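PDB 3D33: DUF3244 domain-containing protein from Bacteroides vulgatus ATCC 8482, which is of unknown function but folds as an immunoglobulin-like beta-sandwich domain of the DUF3244 family. Local coordinates for residues G16-D20 against D48-T52. Numbering follows the deposited sequence. Where two conformers were deposited one is given.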
loop_
_atom_site.group_PDB
_atom_site.type_symbol
_atom_site.label_atom_id
_atom_site.label_comp_id
_atom_site.label_asym_id
_atom_site.label_seq_id
_atom_site.Cartn_x
_atom_site.Cartn_y
_atom_site.Cartn_z
ATOM N N GLY A 16 8.668 -3.408 7.812
ATOM C CA GLY A 16 8.853 -4.728 7.272
ATOM C C GLY A 16 10.227 -4.899 6.703
ATOM O O GLY A 16 11.207 -4.338 7.207
ATOM N N ARG A 17 10.298 -5.706 5.663
ATOM C CA ARG A 17 11.545 -6.092 5.061
ATOM C C ARG A 17 11.337 -6.025 3.562
ATOM O O ARG A 17 10.354 -6.530 3.052
ATOM C CB ARG A 17 11.886 -7.511 5.520
ATOM C CG ARG A 17 13.175 -8.032 5.067
ATOM C CD ARG A 17 13.471 -9.333 5.766
ATOM N NE ARG A 17 14.506 -10.055 5.055
ATOM C CZ ARG A 17 14.995 -11.231 5.424
ATOM N NH1 ARG A 17 14.566 -11.830 6.526
ATOM N NH2 ARG A 17 15.936 -11.803 4.687
ATOM N N TRP A 18 12.257 -5.397 2.853
ATOM C CA TRP A 18 12.160 -5.271 1.403
ATOM C C TRP A 18 13.600 -5.408 0.916
ATOM O O TRP A 18 14.266 -4.413 0.655
ATOM C CB TRP A 18 11.530 -3.917 1.016
ATOM C CG TRP A 18 11.038 -3.831 -0.403
ATOM C CD1 TRP A 18 11.700 -3.303 -1.481
ATOM C CD2 TRP A 18 9.775 -4.279 -0.892
ATOM N NE1 TRP A 18 10.927 -3.416 -2.612
ATOM C CE2 TRP A 18 9.738 -4.013 -2.279
ATOM C CE3 TRP A 18 8.682 -4.917 -0.305
ATOM C CZ2 TRP A 18 8.634 -4.336 -3.072
ATOM C CZ3 TRP A 18 7.579 -5.215 -1.090
ATOM C CH2 TRP A 18 7.570 -4.948 -2.458
ATOM N N ASP A 19 14.086 -6.647 0.878
ATOM C CA ASP A 19 15.505 -6.932 0.600
ATOM C C ASP A 19 15.934 -6.523 -0.801
ATOM O O ASP A 19 15.108 -6.452 -1.713
ATOM C CB ASP A 19 15.797 -8.429 0.716
ATOM C CG ASP A 19 15.797 -8.931 2.144
ATOM O OD1 ASP A 19 16.001 -8.121 3.082
ATOM O OD2 ASP A 19 15.593 -10.156 2.304
ATOM N N ASP A 20 17.243 -6.301 -0.951
ATOM C CA ASP A 20 17.910 -6.174 -2.259
ATOM C C ASP A 20 17.715 -4.775 -2.831
ATOM O O ASP A 20 18.251 -3.804 -2.295
ATOM C CB ASP A 20 17.431 -7.281 -3.223
ATOM C CG ASP A 20 17.873 -7.059 -4.644
ATOM O OD1 ASP A 20 17.118 -6.401 -5.401
ATOM O OD2 ASP A 20 18.953 -7.576 -5.010
ATOM N N ASP A 48 11.587 -3.513 -9.196
ATOM C CA ASP A 48 12.477 -4.660 -9.410
ATOM C C ASP A 48 11.832 -6.014 -9.132
ATOM O O ASP A 48 12.513 -7.018 -9.143
ATOM C CB ASP A 48 13.719 -4.511 -8.530
ATOM C CG ASP A 48 13.394 -4.516 -7.042
ATOM O OD1 ASP A 48 12.213 -4.674 -6.689
ATOM O OD2 ASP A 48 14.323 -4.368 -6.220
ATOM N N ARG A 49 10.539 -6.033 -8.852
ATOM C CA ARG A 49 9.854 -7.277 -8.602
ATOM C C ARG A 49 8.356 -7.087 -8.785
ATOM O O ARG A 49 7.837 -5.968 -8.614
ATOM C CB ARG A 49 10.164 -7.734 -7.183
ATOM C CG ARG A 49 9.395 -6.994 -6.101
ATOM C CD ARG A 49 10.044 -7.220 -4.757
ATOM N NE ARG A 49 11.285 -6.481 -4.699
ATOM C CZ ARG A 49 12.151 -6.519 -3.687
ATOM N NH1 ARG A 49 11.909 -7.243 -2.607
ATOM N NH2 ARG A 49 13.268 -5.808 -3.765
ATOM N N ASP A 50 7.652 -8.174 -9.094
ATOM C CA ASP A 50 6.184 -8.141 -9.097
ATOM C C ASP A 50 5.721 -7.862 -7.664
ATOM O O ASP A 50 6.355 -8.330 -6.694
ATOM C CB ASP A 50 5.578 -9.457 -9.584
ATOM C CG ASP A 50 5.764 -9.703 -11.069
ATOM O OD1 ASP A 50 6.138 -8.794 -11.843
ATOM O OD2 ASP A 50 5.507 -10.855 -11.475
HETATM N N MSE A 51 4.608 -7.126 -7.554
HETATM C CA MSE A 51 4.086 -6.721 -6.253
HETATM C C MSE A 51 2.602 -7.026 -6.119
HETATM O O MSE A 51 1.871 -7.184 -7.112
HETATM C CB MSE A 51 4.258 -5.224 -6.039
HETATM C CG MSE A 51 5.661 -4.708 -6.043
HETATM SE SE MSE A 51 5.597 -2.823 -5.465
HETATM C CE MSE A 51 3.785 -2.245 -6.292
ATOM N N THR A 52 2.166 -7.169 -4.877
ATOM C CA THR A 52 0.752 -7.277 -4.557
ATOM C C THR A 52 0.443 -6.252 -3.492
ATOM O O THR A 52 1.204 -6.105 -2.529
ATOM C CB THR A 52 0.367 -8.659 -4.017
ATOM O OG1 THR A 52 0.619 -9.661 -5.017
ATOM C CG2 THR A 52 -1.120 -8.655 -3.636
HETATM O O HOH W 1 11.214 -2.555 -5.235
#
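A cation-pi stack at one end of an immunoglobulin-like beta-sandwich ties the loop between strands 10-11 and 31-36 to the entry of strand 50-57, which belongs to the other sheet. Arg49 reaches across, bent at chi1 and chi3 (both p), and lays its guanidinium flat on the indole of Trp18: the two planes are inclined by 16°, and Arg49 CZ sits 3.8 Å from the centroid of the five-membered ring. Arginine suits this place because a planar cation can stack through its face while its N-H groups, lying in the plane, remain available for hydrogen bonds. Arg49 NH2 donates to the backbone carbonyl Asp19 O at 2.8 Å, and Arg49 NH1 makes a weaker bond of 3.4 Å to the same Asp19 O. The preceding residue holds the guanidinium in this orientation, since Arg49 NE lies 2.8 Å from Asp48 OD1 and Arg49 NH2 lies 3.0 Å from Asp48 OD2, a bidentate salt bridge that offsets the charge of a largely buried side chain. A further bond from Arg49 NH1 to Ser98 O joins the loop between strands 87-96 and 100-107 to the same group.

Trp18 offers a broad aromatic face to the cation, and its far edge meets selenomethionine Met51, with Trp18 CH2 4.1 Å from Met51 CG. This flexible apolar side chain fills the space beside the ring, its selenium in an oblique Met-aromatic contact. The polar edge of the indole is served by a water molecule, which accepts from Trp18 NE1 at 2.8 Å and lies 2.8 Å from Asp48 OD1, bridging the two.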